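Local coordinates for protein apolipophorin-3b (Locusta migratoria, PDB 1AEP) that helps load diacylglycerol into lipophorin, the insect blood lipoprotein, by covering the growing hydrophobic surface of the particle, and so supports lipid transport during flight, at residues Gln61-His66 and Glu72-Phe77; Leu29-Pro32 and Glu36-Asn39; Asn46-Lys51 and Ser103-Val108; Glu9-Leu14 and His110-Ile115. All blocks are in the same frame, centred on the assembly; numbering follows the deposited sequence.

Contact 1 (Gln61-His66 and Glu72-Phe77)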
# COMPACT_ATOMS: atom_id res chain seq x y z
N GLN A 61 -8.82 12.51 -7.65
CA GLN A 61 -10.14 13.06 -7.94
C GLN A 61 -10.64 13.99 -6.88
O GLN A 61 -11.25 15.04 -7.11
CB GLN A 61 -11.11 11.88 -7.95
CG GLN A 61 -12.42 12.25 -8.64
CD GLN A 61 -13.59 11.61 -7.96
OE1 GLN A 61 -14.61 12.28 -7.81
NE2 GLN A 61 -13.40 10.35 -7.54
N GLU A 62 -10.35 13.58 -5.68
CA GLU A 62 -10.72 14.36 -4.55
C GLU A 62 -9.99 15.70 -4.58
O GLU A 62 -10.58 16.76 -4.38
CB GLU A 62 -10.31 13.57 -3.32
CG GLU A 62 -10.87 14.16 -2.02
CD GLU A 62 -12.36 14.16 -2.00
OE1 GLU A 62 -13.05 13.43 -2.72
OE2 GLU A 62 -12.83 15.02 -1.13
N ALA A 63 -8.70 15.62 -4.83
CA ALA A 63 -7.86 16.80 -4.85
C ALA A 63 -8.43 17.85 -5.77
O ALA A 63 -8.29 19.04 -5.53
CB ALA A 63 -6.46 16.39 -5.29
N GLU A 64 -9.06 17.38 -6.81
CA GLU A 64 -9.64 18.24 -7.80
C GLU A 64 -10.73 19.10 -7.23
O GLU A 64 -11.11 20.09 -7.84
CB GLU A 64 -10.34 17.42 -8.90
CG GLU A 64 -9.51 17.17 -10.13
CD GLU A 64 -8.50 18.24 -10.46
OE1 GLU A 64 -9.01 19.44 -10.46
OE2 GLU A 64 -7.35 18.01 -10.80
N LYS A 65 -11.26 18.68 -6.10
CA LYS A 65 -12.37 19.43 -5.51
C LYS A 65 -11.98 20.47 -4.50
O LYS A 65 -12.80 21.30 -4.12
CB LYS A 65 -13.29 18.57 -4.74
CG LYS A 65 -13.41 17.20 -5.31
CD LYS A 65 -14.55 16.48 -4.65
CE LYS A 65 -15.02 15.24 -5.39
NZ LYS A 65 -15.79 14.32 -4.51
N HIS A 66 -10.74 20.43 -4.04
CA HIS A 66 -10.30 21.37 -3.04
C HIS A 66 -9.35 22.41 -3.59
O HIS A 66 -8.92 22.29 -4.74
CB HIS A 66 -9.85 20.67 -1.77
CG HIS A 66 -10.93 19.73 -1.42
ND1 HIS A 66 -12.06 20.15 -0.75
CD2 HIS A 66 -11.05 18.44 -1.72
CE1 HIS A 66 -12.82 19.08 -0.60
NE2 HIS A 66 -12.24 18.04 -1.18
N GLU A 72 -2.87 20.31 -3.66
CA GLU A 72 -1.58 20.08 -4.25
C GLU A 72 -0.96 18.84 -3.62
O GLU A 72 -0.65 17.83 -4.28
CB GLU A 72 -0.65 21.32 -3.90
CG GLU A 72 -0.25 22.34 -5.02
CD GLU A 72 -0.33 23.83 -4.67
OE1 GLU A 72 0.53 24.17 -3.72
OE2 GLU A 72 -1.12 24.62 -5.19
N GLN A 73 -0.81 18.93 -2.33
CA GLN A 73 -0.22 17.90 -1.54
C GLN A 73 -0.95 16.58 -1.60
O GLN A 73 -0.33 15.54 -1.42
CB GLN A 73 -0.24 18.41 -0.12
CG GLN A 73 0.85 19.49 0.03
CD GLN A 73 1.26 19.72 1.48
OE1 GLN A 73 2.30 19.18 1.93
NE2 GLN A 73 0.45 20.53 2.17
N LEU A 74 -2.27 16.63 -1.79
CA LEU A 74 -3.09 15.44 -1.86
C LEU A 74 -2.79 14.69 -3.15
O LEU A 74 -2.55 13.47 -3.17
CB LEU A 74 -4.58 15.77 -1.74
CG LEU A 74 -5.41 14.50 -1.81
CD1 LEU A 74 -4.82 13.54 -0.82
CD2 LEU A 74 -6.83 14.81 -1.44
N ASN A 75 -2.78 15.46 -4.23
CA ASN A 75 -2.47 14.97 -5.55
C ASN A 75 -1.07 14.37 -5.54
O ASN A 75 -0.82 13.30 -6.08
CB ASN A 75 -2.59 16.13 -6.54
CG ASN A 75 -2.89 15.69 -7.94
OD1 ASN A 75 -1.99 15.28 -8.68
ND2 ASN A 75 -4.18 15.78 -8.32
N ALA A 76 -0.16 15.08 -4.89
CA ALA A 76 1.21 14.61 -4.76
C ALA A 76 1.28 13.24 -4.13
O ALA A 76 1.90 12.32 -4.65
CB ALA A 76 1.97 15.56 -3.86
N PHE A 77 0.66 13.11 -2.96
CA PHE A 77 0.67 11.87 -2.24
C PHE A 77 0.24 10.73 -3.11
O PHE A 77 0.87 9.69 -3.17
CB PHE A 77 -0.24 12.00 -1.05
CG PHE A 77 -0.50 10.71 -0.33
CD1 PHE A 77 0.50 9.96 0.25
CD2 PHE A 77 -1.81 10.28 -0.13
CE1 PHE A 77 0.22 8.81 0.97
CE2 PHE A 77 -2.11 9.11 0.56
CZ PHE A 77 -1.09 8.35 1.11

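Contact 2 (Leu29-Pro32 and Glu36-Asn39)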
# COMPACT_ATOMS: atom_id res chain seq x y z
N LEU A 29 9.25 -19.01 0.17
CA LEU A 29 10.43 -19.79 -0.16
C LEU A 29 10.34 -21.27 0.21
O LEU A 29 11.16 -22.09 -0.23
CB LEU A 29 11.66 -19.15 0.53
CG LEU A 29 12.14 -17.84 -0.10
CD1 LEU A 29 11.62 -16.66 0.73
CD2 LEU A 29 13.66 -17.84 -0.13
N GLY A 30 9.34 -21.59 1.02
CA GLY A 30 9.11 -22.95 1.48
C GLY A 30 8.17 -23.73 0.58
O GLY A 30 7.83 -24.89 0.86
N LEU A 31 7.75 -23.08 -0.50
CA LEU A 31 6.87 -23.68 -1.47
C LEU A 31 7.58 -24.76 -2.25
O LEU A 31 8.81 -24.75 -2.38
CB LEU A 31 6.36 -22.66 -2.52
CG LEU A 31 4.92 -22.23 -2.27
CD1 LEU A 31 4.71 -22.00 -0.77
CD2 LEU A 31 4.62 -20.96 -3.07
N PRO A 32 6.79 -25.69 -2.78
CA PRO A 32 7.30 -26.80 -3.57
C PRO A 32 8.38 -26.41 -4.57
O PRO A 32 9.52 -26.87 -4.48
CB PRO A 32 6.10 -27.46 -4.23
CG PRO A 32 4.84 -26.90 -3.56
CD PRO A 32 5.29 -25.74 -2.68
N GLU A 36 6.58 -22.08 -8.61
CA GLU A 36 5.26 -21.95 -8.03
C GLU A 36 5.15 -20.66 -7.27
O GLU A 36 4.21 -19.87 -7.42
CB GLU A 36 5.23 -23.06 -6.97
CG GLU A 36 3.84 -23.53 -6.50
CD GLU A 36 3.82 -25.02 -6.22
OE1 GLU A 36 4.89 -25.67 -6.66
OE2 GLU A 36 2.89 -25.56 -5.61
N ALA A 37 6.13 -20.47 -6.40
CA ALA A 37 6.18 -19.31 -5.57
C ALA A 37 6.28 -18.03 -6.38
O ALA A 37 5.59 -17.05 -6.13
CB ALA A 37 7.37 -19.47 -4.69
N LEU A 38 7.16 -18.06 -7.37
CA LEU A 38 7.36 -16.90 -8.21
C LEU A 38 6.09 -16.42 -8.86
O LEU A 38 5.85 -15.23 -9.03
CB LEU A 38 8.38 -17.15 -9.31
CG LEU A 38 8.59 -16.04 -10.35
CD1 LEU A 38 8.90 -14.70 -9.67
CD2 LEU A 38 9.80 -16.45 -11.15
N ASN A 39 5.26 -17.38 -9.27
CA ASN A 39 4.02 -17.11 -9.93
C ASN A 39 3.00 -16.59 -8.94
O ASN A 39 2.24 -15.65 -9.21
CB ASN A 39 3.57 -18.41 -10.63
CG ASN A 39 3.80 -18.35 -12.12
OD1 ASN A 39 2.95 -17.87 -12.88
ND2 ASN A 39 4.96 -18.82 -12.54

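Contact 3 (Asn46-Lys51 and Ser103-Val108)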
# COMPACT_ATOMS: atom_id res chain seq x y z
N ASN A 46 0.63 -8.14 -8.24
CA ASN A 46 -0.20 -7.48 -9.19
C ASN A 46 -1.54 -7.10 -8.63
O ASN A 46 -2.10 -6.08 -8.96
CB ASN A 46 -0.29 -8.22 -10.50
CG ASN A 46 0.82 -7.87 -11.48
OD1 ASN A 46 1.22 -6.68 -11.62
ND2 ASN A 46 1.31 -8.89 -12.17
N ALA A 47 -2.05 -7.96 -7.76
CA ALA A 47 -3.34 -7.68 -7.16
C ALA A 47 -3.28 -6.42 -6.29
O ALA A 47 -4.17 -5.58 -6.30
CB ALA A 47 -3.69 -8.89 -6.35
N PHE A 48 -2.19 -6.30 -5.55
CA PHE A 48 -1.94 -5.19 -4.68
C PHE A 48 -1.81 -3.93 -5.45
O PHE A 48 -2.49 -2.91 -5.24
CB PHE A 48 -0.57 -5.51 -4.08
CG PHE A 48 -0.24 -4.63 -2.92
CD1 PHE A 48 -0.94 -4.74 -1.72
CD2 PHE A 48 0.73 -3.65 -3.04
CE1 PHE A 48 -0.67 -3.90 -0.65
CE2 PHE A 48 0.99 -2.78 -1.98
CZ PHE A 48 0.28 -2.89 -0.79
N LYS A 49 -0.86 -4.02 -6.37
CA LYS A 49 -0.56 -2.88 -7.21
C LYS A 49 -1.86 -2.31 -7.73
O LYS A 49 -2.08 -1.10 -7.79
CB LYS A 49 0.26 -3.52 -8.31
CG LYS A 49 0.88 -2.67 -9.39
CD LYS A 49 2.21 -3.24 -9.88
CE LYS A 49 2.21 -3.87 -11.29
NZ LYS A 49 3.53 -3.86 -11.93
N THR A 50 -2.72 -3.22 -8.14
CA THR A 50 -4.02 -2.88 -8.74
C THR A 50 -4.88 -2.05 -7.83
O THR A 50 -5.52 -1.09 -8.22
CB THR A 50 -4.76 -4.12 -9.30
OG1 THR A 50 -4.22 -4.57 -10.52
CG2 THR A 50 -6.27 -3.99 -9.38
N LYS A 51 -4.93 -2.50 -6.58
CA LYS A 51 -5.70 -1.84 -5.57
C LYS A 51 -5.12 -0.47 -5.20
O LYS A 51 -5.86 0.51 -5.14
CB LYS A 51 -5.82 -2.74 -4.37
CG LYS A 51 -6.82 -3.85 -4.60
CD LYS A 51 -8.24 -3.33 -4.56
CE LYS A 51 -9.28 -4.40 -4.87
NZ LYS A 51 -10.60 -3.88 -5.25
N SER A 103 9.77 -4.14 -0.51
CA SER A 103 10.10 -2.75 -0.49
C SER A 103 8.86 -1.95 -0.79
O SER A 103 8.50 -1.02 -0.07
CB SER A 103 11.27 -2.45 -1.42
OG SER A 103 10.90 -1.56 -2.46
N ALA A 104 8.19 -2.36 -1.87
CA ALA A 104 6.98 -1.71 -2.26
C ALA A 104 6.05 -1.58 -1.06
O ALA A 104 5.55 -0.51 -0.77
CB ALA A 104 6.37 -2.43 -3.45
N LEU A 105 5.89 -2.68 -0.32
CA LEU A 105 5.05 -2.69 0.85
C LEU A 105 5.49 -1.69 1.88
O LEU A 105 4.72 -0.92 2.46
CB LEU A 105 4.97 -4.07 1.52
CG LEU A 105 4.10 -5.12 0.81
CD1 LEU A 105 4.24 -6.41 1.60
CD2 LEU A 105 2.62 -4.76 0.82
N THR A 106 6.77 -1.71 2.10
CA THR A 106 7.36 -0.84 3.05
C THR A 106 7.21 0.62 2.67
O THR A 106 6.93 1.45 3.51
CB THR A 106 8.77 -1.29 3.36
OG1 THR A 106 8.67 -2.66 3.69
CG2 THR A 106 9.24 -0.52 4.54
N ASN A 107 7.35 0.95 1.40
CA ASN A 107 7.20 2.33 0.97
C ASN A 107 5.75 2.84 1.10
O ASN A 107 5.52 4.02 1.36
CB ASN A 107 7.58 2.49 -0.48
CG ASN A 107 9.02 2.17 -0.68
OD1 ASN A 107 9.45 1.91 -1.82
ND2 ASN A 107 9.74 2.15 0.43
N VAL A 108 4.76 1.97 0.89
CA VAL A 108 3.36 2.37 0.98
C VAL A 108 3.02 2.75 2.41
O VAL A 108 2.27 3.70 2.67
CB VAL A 108 2.45 1.26 0.45
CG1 VAL A 108 1.01 1.50 0.82
CG2 VAL A 108 2.60 1.24 -1.05

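Contact 4 (Glu9-Leu14 and His110-Ile115)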
# COMPACT_ATOMS: atom_id res chain seq x y z
N GLU A 9 -5.18 6.53 13.57
CA GLU A 9 -5.55 5.17 13.87
C GLU A 9 -5.45 4.28 12.66
O GLU A 9 -4.71 3.29 12.66
CB GLU A 9 -6.94 5.00 14.45
CG GLU A 9 -6.89 3.90 15.55
CD GLU A 9 -8.07 2.98 15.53
OE1 GLU A 9 -9.09 3.45 14.83
OE2 GLU A 9 -8.08 1.92 16.12
N ALA A 10 -6.23 4.65 11.65
CA ALA A 10 -6.25 3.91 10.41
C ALA A 10 -4.85 3.54 9.95
O ALA A 10 -4.53 2.38 9.69
CB ALA A 10 -6.94 4.76 9.36
N VAL A 11 -4.02 4.57 9.93
CA VAL A 11 -2.67 4.42 9.50
C VAL A 11 -1.85 3.51 10.39
O VAL A 11 -0.92 2.86 9.93
CB VAL A 11 -2.06 5.75 9.13
CG1 VAL A 11 -0.57 5.62 9.06
CG2 VAL A 11 -2.63 6.17 7.76
N GLN A 12 -2.22 3.46 11.66
CA GLN A 12 -1.51 2.62 12.60
C GLN A 12 -1.86 1.16 12.38
O GLN A 12 -1.03 0.25 12.46
CB GLN A 12 -1.84 3.08 14.02
CG GLN A 12 -0.65 3.78 14.70
CD GLN A 12 -0.28 3.05 15.96
OE1 GLN A 12 0.88 2.62 16.12
NE2 GLN A 12 -1.29 2.85 16.84
N GLN A 13 -3.11 0.96 12.04
CA GLN A 13 -3.62 -0.34 11.77
C GLN A 13 -3.06 -0.88 10.46
O GLN A 13 -2.82 -2.07 10.29
CB GLN A 13 -5.12 -0.15 11.76
CG GLN A 13 -5.83 -0.48 13.08
CD GLN A 13 -7.34 -0.50 12.89
OE1 GLN A 13 -7.90 -1.43 12.30
NE2 GLN A 13 -8.02 0.53 13.36
N LEU A 14 -2.83 0.03 9.54
CA LEU A 14 -2.26 -0.30 8.25
C LEU A 14 -0.85 -0.87 8.41
O LEU A 14 -0.48 -1.90 7.83
CB LEU A 14 -2.06 1.05 7.61
CG LEU A 14 -2.24 1.07 6.13
CD1 LEU A 14 -2.87 2.40 5.81
CD2 LEU A 14 -0.88 1.04 5.56
N HIS A 110 5.20 3.87 4.74
CA HIS A 110 5.92 5.08 5.11
C HIS A 110 5.25 6.32 4.59
O HIS A 110 5.16 7.31 5.29
CB HIS A 110 7.38 5.06 4.77
CG HIS A 110 8.05 4.04 5.60
ND1 HIS A 110 9.21 3.44 5.17
CD2 HIS A 110 7.71 3.54 6.82
CE1 HIS A 110 9.55 2.58 6.12
NE2 HIS A 110 8.69 2.62 7.13
N GLN A 111 4.75 6.22 3.37
CA GLN A 111 4.05 7.29 2.72
C GLN A 111 2.72 7.60 3.41
O GLN A 111 2.26 8.74 3.42
CB GLN A 111 3.86 6.90 1.29
CG GLN A 111 4.86 7.62 0.40
CD GLN A 111 5.26 6.77 -0.78
OE1 GLN A 111 6.42 6.36 -0.94
NE2 GLN A 111 4.27 6.47 -1.61
N TRP A 112 2.11 6.56 4.00
CA TRP A 112 0.89 6.70 4.73
C TRP A 112 1.16 7.40 6.05
O TRP A 112 0.40 8.27 6.46
CB TRP A 112 0.18 5.38 4.96
CG TRP A 112 -0.83 5.24 3.88
CD1 TRP A 112 -0.76 4.40 2.83
CD2 TRP A 112 -2.03 6.02 3.72
NE1 TRP A 112 -1.84 4.61 2.01
CE2 TRP A 112 -2.66 5.57 2.54
CE3 TRP A 112 -2.67 7.02 4.48
CZ2 TRP A 112 -3.88 6.10 2.07
CZ3 TRP A 112 -3.84 7.57 4.01
CH2 TRP A 112 -4.45 7.12 2.81
N GLN A 113 2.27 7.03 6.68
CA GLN A 113 2.63 7.67 7.92
C GLN A 113 2.89 9.15 7.70
O GLN A 113 2.38 9.99 8.43
CB GLN A 113 3.85 6.99 8.53
CG GLN A 113 3.58 5.51 8.80
CD GLN A 113 4.64 4.83 9.65
OE1 GLN A 113 4.31 4.10 10.62
NE2 GLN A 113 5.91 5.04 9.28
N ASP A 114 3.68 9.48 6.67
CA ASP A 114 3.99 10.86 6.30
C ASP A 114 2.74 11.73 6.23
O ASP A 114 2.60 12.72 6.93
CB ASP A 114 4.49 10.90 4.87
CG ASP A 114 5.92 11.22 4.79
OD1 ASP A 114 6.74 10.77 5.57
OD2 ASP A 114 6.20 12.03 3.77
N ILE A 115 1.83 11.38 5.31
CA ILE A 115 0.59 12.10 5.15
C ILE A 115 -0.24 12.17 6.43
O ILE A 115 -0.93 13.15 6.67
CB ILE A 115 -0.24 11.49 4.08
CG1 ILE A 115 -0.94 12.63 3.37
CG2 ILE A 115 -1.25 10.56 4.72
CD1 ILE A 115 -0.12 13.09 2.18

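Contact 1 (Gln61-His66 and Glu72-Phe77)
A63 and L74 meet where the end of helix 36-63 lies beside the start of helix 69-83. The backbones come near each other here, with A63 CA 5.7 Å from N75 CA. L74 can be followed outward from its backbone. L74 CB lies 4.1 Å from A63 CB. Its CG is at the same range from that methyl. CG stands anti to the backbone N (chi1 -179°), which sends the branch along the A63 backbone. L74 CD2 then reaches A63 N at 4.0 Å and E62 CG at 4.1 Å. The L74 and E62 side chains cross at a slant. N75 takes the other side of A63: N75 ND2 is 3.8 Å from A63 CB, a packing contact. E62 bends at chi2 (62°), and its carboxylate turns away from L74 toward its own turn. H66 NE2 donates to E62 OE2 at 3.1 Å, nearly straight (164°), from above the carboxylate plane. K65 NZ forms a long, weak salt bridge with E62 OE1 at 3.4 Å. An alanine in place of E62 would probably leave H66 and K65 without their carboxylate partner and take away the packing of CG on L74 CD2. L59 and L134 also pack on L74. A type I beta turn from A63 to H66 leads out of helix 36-63. Such a tight link between neighbouring antiparallel helices is typical of an up-and-down helix bundle.

Contact 2 (Leu29-Pro32 and Glu36-Asn39)
L31 and P32 belong to the loop that leads from helix 7-25 into helix 36-63, and they fold back on E36 and A37 in the first turn of that second helix. This is the connection between two successive helices of the bundle. Its apolar half is L31 on A37. One branch does the work: L31 CD2 lies 3.5 Å from A37 CB and also rests against A37 CA. The stem follows, with L31 CB 4.0 Å from A37 CB. The other half is at the surface. The P32 ring and the E36 side chain cross at about a right angle. P32 CG sits beside both carboxylate oxygens of E36, 3.1 Å from OE2 and 3.3 Å from OE1. E36 CG is anti to the backbone N (chi1 -160°) and the chain then bends, which carries the carboxylate back to the proline. E36 OE1 also accepts a weak hydrogen bond from the backbone N of T33, so the side chain touches the loop twice. Helix 94-121 lies against this end of the bundle. Its L94 packs on A37 and L38, and its L98 meets L29 of the loop.

Contact 3 (Asn46-Lys51 and Ser103-Val108)
F48 carries its ring anti to the backbone N (chi1 -168°), and this throws the ring across from helix 36-63 toward helix 94-121. L105 answers with CG anti to its carbonyl carbon (chi1 -75°). Its CB starts off to one side, but the CD2 methyl ends up over the phenyl ring. L105 CD2 lies 3.9 Å from the centroid of the F48 ring and 30° off the ring normal, a CH-pi contact over one face. It is displaced toward the far end of the ring: L105 CD2 is 3.4 Å from F48 CZ and 3.7 Å from F48 CE1. V108, one turn further along, comes at the ring edge instead. V108 CG2 is 4.4 Å from F48 CE2, near the ring plane. One aromatic ring thus spans two helices whose backbones stay well apart, with F48 CA 9.3 Å from L105 CA. On the outer side of helix 36-63, T50 OG1 donates to N46 O at 3.0 Å. T50 N also donates to that oxygen, from the opposite face of its carbonyl plane. All three touching side chains are buried. Further helices and a loop close round them. A144 and L148 of helix 131-154 and I85 of a loop pack on F48, while I18 and L25 of helix 7-25 pack on L105.

Contact 4 (Glu9-Leu14 and His110-Ile115)
V11 and L14 of helix 7-25 lie one turn apart, and both pack on W112 of helix 94-121. V11 sets CG1 anti to its backbone N (chi1 165°), which spreads its two methyls over different targets. V11 CG2 meets the six-membered ring at W112 CE3, 3.4 Å away, at a slant. V11 CG1 follows the backbone instead, 3.8 Å from W112 O, and reaches Q113 CG at 4.2 Å. Q113 CG is anti to its carbonyl carbon, which puts it beside V11 CG1; the chain beyond runs on extended. L14 comes over a face of the indole. L14 CD1 is 4.1 Å from the centroid of the W112 five-membered ring and 15° off the normal, a CH-pi contact. The L14 side chain and W112 cross at about a right angle. A137, A138 and T141 of helix 131-154 also touch W112, and F77 meets it edge to face. An alanine at W112 would probably open a gap between these helices and leave L14 and V11 without the ring they rest on. The axes of segments 9-14 and 110-115 approach to 9.7 Å, with 163° between their N-to-C directions. Near-antiparallel amphipathic helices with a shared apolar core are typical of the apolipophorin-III bundle.

The four contacts are strung along one elongated helix bundle. Contacts 1 and 2 lie on opposite sides of its centre, their centres 40 Å apart, and helix 36-63 runs between them. Contact 3 uses the same helix nearer the middle, its centre about 5 Å from the centre of the chain. Contact 4 shares helix 94-121 with contact 3, their centres 14 Å apart. It also touches contact 1, where F77 meets Q111, W112 and I115. Along the chain, contact 4 closes the widest loop. Contact 2 and contact 3 follow in series inside it, and contact 1 is nested within contact 3. Contacts 3 and 4 bury apolar side chains, consistent with a soluble bundle thought to open when it covers lipid.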